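Local coordinates for protein predicted HD superfamily hydrolase (uncultured Thermotogales bacterium, PDB 2PQ7) that probably acts as a metal-dependent hydrolase of the HD superfamily, carrying two iron(III) ions in a largely helical fold, at residues Ile68-Glu73 and Val78-Ser83; Ile35-Arg40 and Asp130-Asp135; Leu56-Ile61 and Val102-Lys107. All coordinates share one frame; numbering follows the deposited sequence. Where two conformers were deposited one is given.

In the fold
Contacts 1 and 2 contribute ligands to a di-iron site; contact 3 lies apart from it. Contact 1 supplies His80 to one iron, which Asp67 and His112 also bind; contact 2 supplies His37 and Asp132 to the other, which His66 and Asp67 also bind. Asp67 and one water that both irons share join the two, although the nearest atoms of contacts 1 and 2 are about 6 Å apart and their centres 16 Å. Contact 3 touches no metal: the side chain of Val105 is about 13 Å from an iron. Its helices 56-65 and 99-111 adjoin His66 and His112 in the chain. Contacts 1 and 3 are both nested within the loop that contact 2 closes.

Contact 1: residues Ile68-Glu73 and Val78-Ser83; sequences IKRPHE and VDHAES. With FE (Fe (III) ion), chain B; PO4 (phosphate ion), chain E; PO4 (phosphate ion), chain F.
Hydrogen bonds centre on Glu73 OE1, which takes two donors from His80: the backbone N at 2.8 Å and the ring ND1 at 2.7 Å. The ring nitrogen comes on the syn side and the backbone nitrogen on the anti side, from opposite faces of the carboxylate plane. With CG anti to the backbone N (chi1 180°) and an extended chain, Glu73 is long enough to cross to the start of the next helix. An imidazole suits the other end because both nitrogens are used: ND1 donates, while His80 NE2 binds iron at 2.2 Å.

Arg70 makes a CH-pi contact: its CG lies over a face of the His80 ring, 3.9 Å from the centroid. A bend at chi2 (-77°) carries the chain on toward the phosphates, which the guanidinium meets at its edge; Arg70 NE donates to O3 of the chain E phosphate at 2.9 Å, and this oxygen is itself an iron ligand. These ions, probably from the crystallisation liquor, may mark an anion pocket.

Lys69 and Ser83 meet by van der Waals contact, Lys69 CD lying 3.4 Å from Ser83 OG, and one water links Lys69 NZ to that hydroxyl. A second water accepts from Lys69 N and donates to His80 O. Asp79 N-caps its helix, OD2 accepting from Glu82 N at 3.1 Å. Arg113 forms salt bridges with Glu73 OE1 and Asp79 OD1.

The contact joins the first turns of helices 70-76 and 80-91; Ile68 and Pro71 face helix 14-25.

Contact 2: residues Ile35-Arg40 and Asp130-Asp135; sequences ISHTFR and DADRLD. With FE (Fe (III) ion), chain C.
Asp135 OD2 is gripped by two donors, His37 ND1 at 2.8 Å and Arg40 NH2 at 3.0 Å. The histidine bond is almost straight (177°) and lies in the ring plane, but reaches the oxygen from above the carboxylate plane. Arg40 instead meets the syn lone pairs of both Asp135 oxygens. It approaches side-on, with NE meeting Asp135 OD1 at 2.8 Å, and the guanidinium and carboxylate are nearly coplanar. A bend at chi3 (-57°) turns the guanidinium back over its own helix, above Ser36 O, and NH1 donates to Ser36 OG. Arginine suits the place because NE and NH2 can donate side by side to the two carboxylate oxygens. An alanine at Arg40 would remove both bonds of the salt bridge and would probably leave the Asp135 carboxylate freer to turn, weakening its hold on His37.

At another point of its ring edge, His37 NE2 binds iron at 2.2 Å. Asp132 OD1 binds the same iron at 2.1 Å, so these two atoms meet as fellow ligands, with ring and carboxylate planes 68° apart. Asp132 OD2 accepts from the water on that iron. Together with His66 and Asp67, the pair forms the signature metal site of HD domains. Asp135 is thus a second-shell residue that fixes the rotation of His37 and, by accepting from ND1, is likely to make NE2 a stronger electron donor to iron.

Contact 3: residues Leu56-Ile61 and Val102-Lys107; sequences LQKAII and VAEVSK
Helix segments 56-61 and 102-107 run roughly parallel, with a signed crossing angle of -39° and axes 9.7 Å apart at closest approach, and their backbones come nearest at Lys58 and Val105, whose CA atoms are 6.0 Å apart.

That close point suits a small branched side chain. Val105 points toward the other helix and places CG2 beside the backbone of Lys58, 3.9 Å from Lys58 O. The methyl lies anti to the carbonyl carbon of Val105, while CG1 is anti to its backbone N (chi1 171°), so the fork presents one branch to Lys58 and the other to Ile61. Ile61 answers with CG2, which meets Val105 CG1 at 4.3 Å, a looser apolar contact at the buried end of the interface.

Toward the partly exposed side, the contact becomes ionic. Lys58 sends an extended chain across Glu104, the two side chains crossing at about a right angle, and Lys58 NZ forms a salt bridge with Glu104 OE1 at 3.0 Å. The ammonium comes from well above the carboxylate plane, 64° out of it. Lys58 CD also lies 3.6 Å from Glu104 CD, so the lysine chain packs against the acid as well as pairing with it. A long flexible residue is apt here, because its methylenes can cover apolar neighbours, among them Phe101, while the charge stays near the surface. The other oxygen, Glu104 OE2, is hydrogen-bonded to Thr124 OG1, which ties the carboxylate to helix 123-133.

This is helix-to-helix packing within the all-helical HD domain, joining the helix that leads to His66 with the one that leads to His112.

Contact 1: residues Ile68-Glu73 and Val78-Ser83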
loop_
_atom_site.group_PDB
_atom_site.type_symbol
_atom_site.label_atom_id
_atom_site.label_comp_id
_atom_site.label_asym_id
_atom_site.label_seq_id
_atom_site.Cartn_x
_atom_site.Cartn_y
_atom_site.Cartn_z
ATOM N N ILE A 68 23.060 12.952 7.306
ATOM C CA ILE A 68 23.796 12.395 8.430
ATOM C C ILE A 68 23.665 13.260 9.683
ATOM O O ILE A 68 23.743 12.745 10.790
ATOM C CB ILE A 68 25.249 12.074 8.079
ATOM C CG1 ILE A 68 25.803 10.994 9.050
ATOM C CG2 ILE A 68 26.141 13.333 8.053
ATOM C CD1 ILE A 68 27.229 10.617 8.812
ATOM N N LYS A 69 23.304 14.547 9.505
ATOM C CA LYS A 69 23.125 15.426 10.631
ATOM C C LYS A 69 21.643 15.627 10.959
ATOM O O LYS A 69 21.283 16.519 11.761
ATOM C CB LYS A 69 23.883 16.729 10.441
ATOM C CG LYS A 69 25.368 16.599 10.552
ATOM C CD LYS A 69 25.798 16.474 12.010
ATOM C CE LYS A 69 27.301 16.292 12.051
ATOM N NZ LYS A 69 27.788 16.314 13.446
ATOM N N ARG A 70 20.787 14.793 10.409
ATOM C CA ARG A 70 19.357 14.863 10.773
ATOM C C ARG A 70 19.127 14.570 12.258
ATOM O O ARG A 70 18.376 15.272 12.922
ATOM C CB ARG A 70 18.480 13.936 9.920
ATOM C CG ARG A 70 17.789 14.588 8.804
ATOM C CD ARG A 70 16.611 15.358 9.310
ATOM N NE ARG A 70 15.863 15.963 8.223
ATOM C CZ ARG A 70 14.844 16.793 8.393
ATOM N NH1 ARG A 70 14.452 17.128 9.610
ATOM N NH2 ARG A 70 14.229 17.306 7.333
ATOM N N PRO A 71 19.735 13.505 12.758
ATOM C CA PRO A 71 19.561 13.266 14.186
ATOM C C PRO A 71 20.063 14.445 15.026
ATOM O O PRO A 71 19.403 14.854 15.981
ATOM C CB PRO A 71 20.422 12.003 14.412
ATOM C CG PRO A 71 20.368 11.293 13.102
ATOM C CD PRO A 71 20.440 12.395 12.086
ATOM N N HIS A 72 21.180 15.060 14.611
ATOM C CA HIS A 72 21.706 16.192 15.312
ATOM C C HIS A 72 20.737 17.381 15.255
ATOM O O HIS A 72 20.589 18.069 16.272
ATOM C CB HIS A 72 23.084 16.529 14.763
ATOM C CG HIS A 72 23.688 17.757 15.361
ATOM N ND1 HIS A 72 24.350 17.740 16.571
ATOM C CD2 HIS A 72 23.734 19.032 14.914
ATOM C CE1 HIS A 72 24.777 18.963 16.843
ATOM N NE2 HIS A 72 24.413 19.763 15.860
ATOM N N GLU A 73 20.056 17.564 14.126
ATOM C CA GLU A 73 19.058 18.652 14.004
ATOM C C GLU A 73 17.883 18.398 14.966
ATOM O O GLU A 73 17.387 19.332 15.572
ATOM C CB GLU A 73 18.526 18.765 12.572
ATOM C CG GLU A 73 17.498 19.871 12.434
ATOM C CD GLU A 73 17.028 20.128 11.029
ATOM O OE1 GLU A 73 17.780 19.944 10.087
ATOM O OE2 GLU A 73 15.881 20.573 10.874
ATOM N N VAL A 78 19.838 22.793 14.762
ATOM C CA VAL A 78 20.854 23.255 13.796
ATOM C C VAL A 78 20.513 22.618 12.460
ATOM O O VAL A 78 20.318 21.397 12.370
ATOM C CB VAL A 78 22.264 22.876 14.241
ATOM C CG1 VAL A 78 23.262 23.252 13.179
ATOM C CG2 VAL A 78 22.608 23.582 15.569
ATOM N N ASP A 79 20.451 23.436 11.402
ATOM C CA ASP A 79 20.071 22.949 10.076
ATOM C C ASP A 79 20.989 21.797 9.583
ATOM O O ASP A 79 22.195 21.992 9.462
ATOM C CB ASP A 79 20.145 24.081 9.065
ATOM C CG ASP A 79 20.036 23.602 7.613
ATOM O OD1 ASP A 79 19.218 22.752 7.241
ATOM O OD2 ASP A 79 20.807 24.119 6.793
ATOM N N HIS A 80 20.388 20.666 9.282
ATOM C CA HIS A 80 21.138 19.472 8.908
ATOM C C HIS A 80 21.877 19.607 7.555
ATOM O O HIS A 80 22.925 18.952 7.329
ATOM C CB HIS A 80 20.289 18.220 8.926
ATOM C CG HIS A 80 19.329 18.064 7.783
ATOM N ND1 HIS A 80 18.118 18.732 7.715
ATOM C CD2 HIS A 80 19.396 17.289 6.675
ATOM C CE1 HIS A 80 17.492 18.389 6.601
ATOM N NE2 HIS A 80 18.235 17.486 5.965
ATOM N N ALA A 81 21.360 20.428 6.652
ATOM C CA ALA A 81 22.031 20.614 5.361
ATOM C C ALA A 81 23.368 21.342 5.569
ATOM O O ALA A 81 24.416 20.973 5.009
ATOM C CB ALA A 81 21.101 21.379 4.409
ATOM N N GLU A 82 23.371 22.395 6.404
ATOM C CA GLU A 82 24.603 23.152 6.714
ATOM C C GLU A 82 25.626 22.314 7.507
ATOM O O GLU A 82 26.859 22.330 7.239
ATOM C CB GLU A 82 24.310 24.428 7.551
ATOM C CG GLU A 82 23.493 25.489 6.833
ATOM N N SER A 83 24.968 21.641 8.504
ATOM C CA SER A 83 25.790 20.806 9.372
ATOM C C SER A 83 26.394 19.608 8.646
ATOM O O SER A 83 27.542 19.226 8.930
ATOM C CB SER A 83 24.958 20.321 10.553
ATOM O OG SER A 83 25.805 19.793 11.543
HETATM FE FE FE B . 17.502 16.282 4.251
HETATM P P PO4 E . 14.832 14.494 5.079
HETATM O O1 PO4 E . 13.519 15.229 5.165
HETATM O O2 PO4 E . 14.833 13.443 6.202
HETATM O O3 PO4 E . 15.943 15.512 5.346
HETATM O O4 PO4 E . 14.870 13.708 3.770
HETATM P P PO4 F . 14.745 17.958 3.494
HETATM O O1 PO4 F . 13.936 18.278 4.744
HETATM O O2 PO4 F . 14.246 16.685 2.839
HETATM O O3 PO4 F . 16.225 17.848 3.805
HETATM O O4 PO4 F . 14.537 19.112 2.544
HETATM O O HOH W 1 22.891 16.159 7.140
HETATM O O HOH W 2 27.368 19.294 13.762
HETATM O O HOH W 3 16.920 15.216 2.661
#

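Contact 2: residues Ile35-Arg40 and Asp130-Asp135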
loop_
_atom_site.group_PDB
_atom_site.type_symbol
_atom_site.label_atom_id
_atom_site.label_comp_id
_atom_site.label_asym_id
_atom_site.label_seq_id
_atom_site.Cartn_x
_atom_site.Cartn_y
_atom_site.Cartn_z
ATOM N N ILE A 35 17.215 5.968 9.002
ATOM C CA ILE A 35 18.265 5.544 8.126
ATOM C C ILE A 35 17.815 4.880 6.829
ATOM O O ILE A 35 18.491 4.983 5.790
ATOM C CB ILE A 35 19.270 4.640 8.848
ATOM C CG1 ILE A 35 20.554 4.562 8.046
ATOM C CG2 ILE A 35 18.667 3.288 9.153
ATOM C CD1 ILE A 35 21.647 3.875 8.721
ATOM N N SER A 36 16.658 4.235 6.847
ATOM C CA SER A 36 16.240 3.539 5.628
ATOM C C SER A 36 15.984 4.548 4.505
ATOM O O SER A 36 16.200 4.212 3.350
ATOM C CB SER A 36 15.028 2.640 5.897
ATOM O OG SER A 36 13.897 3.387 6.195
ATOM N N HIS A 37 15.522 5.752 4.844
ATOM C CA HIS A 37 15.413 6.824 3.858
ATOM C C HIS A 37 16.772 7.052 3.129
ATOM O O HIS A 37 16.858 7.084 1.895
ATOM C CB HIS A 37 14.887 8.103 4.476
ATOM C CG HIS A 37 15.139 9.318 3.653
ATOM N ND1 HIS A 37 14.417 9.625 2.514
ATOM C CD2 HIS A 37 16.101 10.268 3.762
ATOM C CE1 HIS A 37 14.870 10.763 2.014
ATOM N NE2 HIS A 37 15.893 11.173 2.753
ATOM N N THR A 38 17.840 7.191 3.897
ATOM C CA THR A 38 19.172 7.401 3.310
ATOM C C THR A 38 19.560 6.290 2.355
ATOM O O THR A 38 20.060 6.518 1.263
ATOM C CB THR A 38 20.228 7.576 4.429
ATOM O OG1 THR A 38 20.015 8.874 5.019
ATOM C CG2 THR A 38 21.546 7.560 3.877
ATOM N N PHE A 39 19.271 5.048 2.738
ATOM C CA PHE A 39 19.609 3.968 1.837
ATOM C C PHE A 39 18.764 4.000 0.572
ATOM O O PHE A 39 19.282 3.773 -0.508
ATOM C CB PHE A 39 19.451 2.628 2.534
ATOM C CG PHE A 39 20.351 2.457 3.714
ATOM C CD1 PHE A 39 21.656 2.919 3.682
ATOM C CD2 PHE A 39 19.901 1.809 4.850
ATOM C CE1 PHE A 39 22.496 2.765 4.769
ATOM C CE2 PHE A 39 20.743 1.623 5.936
ATOM C CZ PHE A 39 22.052 2.105 5.890
ATOM N N ARG A 40 17.487 4.356 0.685
ATOM C CA ARG A 40 16.647 4.445 -0.521
ATOM C C ARG A 40 17.111 5.590 -1.431
ATOM O O ARG A 40 17.070 5.495 -2.657
ATOM C CB ARG A 40 15.176 4.580 -0.130
ATOM C CG ARG A 40 14.655 3.303 0.557
ATOM C CD ARG A 40 13.175 3.306 0.682
ATOM N NE ARG A 40 12.677 4.467 1.403
ATOM C CZ ARG A 40 12.518 4.565 2.731
ATOM N NH1 ARG A 40 12.765 3.570 3.552
ATOM N NH2 ARG A 40 12.119 5.699 3.232
ATOM N N ASP A 130 17.020 15.223 -6.662
ATOM C CA ASP A 130 16.087 14.348 -7.292
ATOM C C ASP A 130 15.929 13.046 -6.515
ATOM O O ASP A 130 14.808 12.557 -6.320
ATOM C CB ASP A 130 16.526 13.982 -8.712
ATOM C CG ASP A 130 16.315 15.086 -9.730
ATOM O OD1 ASP A 130 15.696 16.157 -9.411
ATOM O OD2 ASP A 130 16.739 14.852 -10.896
ATOM N N ALA A 131 17.040 12.441 -6.161
ATOM C CA ALA A 131 17.078 11.168 -5.454
ATOM C C ALA A 131 16.340 11.235 -4.107
ATOM O O ALA A 131 15.624 10.284 -3.697
ATOM C CB ALA A 131 18.515 10.757 -5.243
ATOM N N ASP A 132 16.512 12.360 -3.428
ATOM C CA ASP A 132 15.888 12.613 -2.123
ATOM C C ASP A 132 14.385 12.750 -2.328
ATOM O O ASP A 132 13.579 12.059 -1.666
ATOM C CB ASP A 132 16.465 13.895 -1.548
ATOM C CG ASP A 132 16.062 14.157 -0.101
ATOM O OD1 ASP A 132 16.055 13.185 0.705
ATOM O OD2 ASP A 132 15.795 15.338 0.211
ATOM N N ARG A 133 13.998 13.591 -3.290
ATOM C CA ARG A 133 12.569 13.873 -3.459
ATOM C C ARG A 133 11.812 12.701 -4.023
ATOM O O ARG A 133 10.619 12.529 -3.704
ATOM C CB ARG A 133 12.336 15.138 -4.284
ATOM C CG ARG A 133 12.897 16.372 -3.643
ATOM C CD ARG A 133 12.870 17.604 -4.498
ATOM N NE ARG A 133 11.484 17.935 -4.839
ATOM C CZ ARG A 133 10.876 17.713 -6.011
ATOM N NH1 ARG A 133 11.508 17.227 -7.083
ATOM N NH2 ARG A 133 9.598 18.046 -6.123
ATOM N N LEU A 134 12.476 11.812 -4.773
ATOM C CA LEU A 134 11.783 10.637 -5.310
ATOM C C LEU A 134 11.266 9.745 -4.168
ATOM O O LEU A 134 10.347 8.959 -4.373
ATOM C CB LEU A 134 12.715 9.764 -6.157
ATOM C CG LEU A 134 12.889 10.128 -7.624
ATOM C CD1 LEU A 134 14.040 9.310 -8.271
ATOM C CD2 LEU A 134 11.523 9.865 -8.367
ATOM N N ASP A 135 11.867 9.847 -2.989
ATOM C CA ASP A 135 11.471 8.993 -1.864
ATOM C C ASP A 135 10.085 9.316 -1.303
ATOM O O ASP A 135 9.563 8.532 -0.518
ATOM C CB ASP A 135 12.527 9.019 -0.755
ATOM C CG ASP A 135 12.403 7.818 0.174
ATOM O OD1 ASP A 135 12.332 6.675 -0.332
ATOM O OD2 ASP A 135 12.402 8.046 1.394
HETATM FE FE FE C . 16.757 13.149 2.713
HETATM O O HOH W 3 16.920 15.216 2.661
#

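Contact 3: residues Leu56-Ile61 and Val102-Lys107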
loop_
_atom_site.group_PDB
_atom_site.type_symbol
_atom_site.label_atom_id
_atom_site.label_comp_id
_atom_site.label_asym_id
_atom_site.label_seq_id
_atom_site.Cartn_x
_atom_site.Cartn_y
_atom_site.Cartn_z
ATOM N N LEU A 56 29.225 8.721 -10.398
ATOM C CA LEU A 56 28.583 7.856 -9.429
ATOM C C LEU A 56 29.149 8.010 -8.014
ATOM O O LEU A 56 28.405 7.963 -7.037
ATOM C CB LEU A 56 28.778 6.373 -9.870
ATOM C CG LEU A 56 28.118 5.300 -9.039
ATOM C CD1 LEU A 56 26.589 5.441 -9.145
ATOM C CD2 LEU A 56 28.577 3.894 -9.501
ATOM N N GLN A 57 30.480 8.140 -7.907
ATOM C CA GLN A 57 31.133 8.253 -6.620
ATOM C C GLN A 57 30.583 9.473 -5.848
ATOM O O GLN A 57 30.245 9.353 -4.679
ATOM C CB GLN A 57 32.658 8.322 -6.749
ATOM C CG GLN A 57 33.262 7.049 -7.379
ATOM C CD GLN A 57 34.764 6.990 -7.301
ATOM O OE1 GLN A 57 35.418 7.881 -6.760
ATOM N NE2 GLN A 57 35.332 5.890 -7.814
ATOM N N LYS A 58 30.574 10.614 -6.527
ATOM C CA LYS A 58 30.031 11.839 -5.904
ATOM C C LYS A 58 28.549 11.678 -5.503
ATOM O O LYS A 58 28.207 12.015 -4.411
ATOM C CB LYS A 58 30.189 13.042 -6.847
ATOM C CG LYS A 58 31.608 13.583 -7.012
ATOM C CD LYS A 58 31.708 14.707 -8.091
ATOM C CE LYS A 58 33.128 15.200 -8.276
ATOM N NZ LYS A 58 33.256 16.117 -9.428
ATOM N N ALA A 59 27.747 11.107 -6.391
ATOM C CA ALA A 59 26.323 10.937 -6.168
ATOM C C ALA A 59 26.006 10.036 -4.988
ATOM O O ALA A 59 25.218 10.366 -4.129
ATOM C CB ALA A 59 25.690 10.466 -7.440
ATOM N N ILE A 60 26.691 8.887 -4.933
ATOM C CA ILE A 60 26.503 7.939 -3.862
ATOM C C ILE A 60 26.904 8.481 -2.501
ATOM O O ILE A 60 26.166 8.330 -1.528
ATOM C CB ILE A 60 27.343 6.662 -4.134
ATOM C CG1 ILE A 60 26.722 5.906 -5.297
ATOM C CG2 ILE A 60 27.467 5.770 -2.917
ATOM C CD1 ILE A 60 25.265 5.412 -5.048
ATOM N N ILE A 61 28.101 9.067 -2.461
ATOM C CA ILE A 61 28.631 9.617 -1.219
ATOM C C ILE A 61 27.755 10.782 -0.739
ATOM O O ILE A 61 27.423 10.841 0.445
ATOM C CB ILE A 61 30.126 9.929 -1.319
ATOM C CG1 ILE A 61 30.898 8.571 -1.448
ATOM C CG2 ILE A 61 30.614 10.697 -0.125
ATOM C CD1 ILE A 61 32.348 8.749 -1.709
ATOM N N VAL A 102 35.540 16.868 -2.807
ATOM C CA VAL A 102 34.950 17.209 -1.510
ATOM C C VAL A 102 34.076 18.484 -1.597
ATOM O O VAL A 102 32.980 18.522 -1.019
ATOM C CB VAL A 102 36.043 17.355 -0.430
ATOM C CG1 VAL A 102 35.465 17.820 0.860
ATOM C CG2 VAL A 102 36.859 16.038 -0.272
ATOM N N ALA A 103 34.526 19.507 -2.316
ATOM C CA ALA A 103 33.738 20.745 -2.422
ATOM C C ALA A 103 32.422 20.460 -3.115
ATOM O O ALA A 103 31.391 20.988 -2.730
ATOM C CB ALA A 103 34.515 21.781 -3.139
ATOM N N GLU A 104 32.425 19.639 -4.129
ATOM C CA GLU A 104 31.194 19.378 -4.866
ATOM C C GLU A 104 30.204 18.604 -3.995
ATOM O O GLU A 104 29.001 18.873 -3.986
ATOM C CB GLU A 104 31.429 18.642 -6.218
ATOM C CG GLU A 104 30.115 18.320 -6.948
ATOM C CD GLU A 104 30.266 18.021 -8.425
ATOM O OE1 GLU A 104 31.324 18.347 -8.990
ATOM O OE2 GLU A 104 29.300 17.490 -9.040
ATOM N N VAL A 105 30.679 17.558 -3.349
ATOM C CA VAL A 105 29.817 16.785 -2.472
ATOM C C VAL A 105 29.262 17.650 -1.351
ATOM O O VAL A 105 28.050 17.564 -1.025
ATOM C CB VAL A 105 30.536 15.530 -1.885
ATOM C CG1 VAL A 105 29.710 14.843 -0.804
ATOM C CG2 VAL A 105 30.856 14.564 -2.999
ATOM N N SER A 106 30.135 18.434 -0.725
ATOM C CA SER A 106 29.709 19.290 0.369
ATOM C C SER A 106 28.630 20.316 -0.090
ATOM O O SER A 106 27.614 20.454 0.600
ATOM C CB SER A 106 30.910 19.973 1.024
ATOM O OG SER A 106 31.805 19.011 1.579
ATOM N N LYS A 107 28.822 20.949 -1.251
ATOM C CA LYS A 107 27.893 21.947 -1.773
ATOM C C LYS A 107 26.596 21.228 -2.079
ATOM O O LYS A 107 25.483 21.776 -1.865
ATOM C CB LYS A 107 28.463 22.570 -3.042
ATOM C CG LYS A 107 27.573 23.695 -3.602
ATOM C CD LYS A 107 28.215 24.389 -4.878
#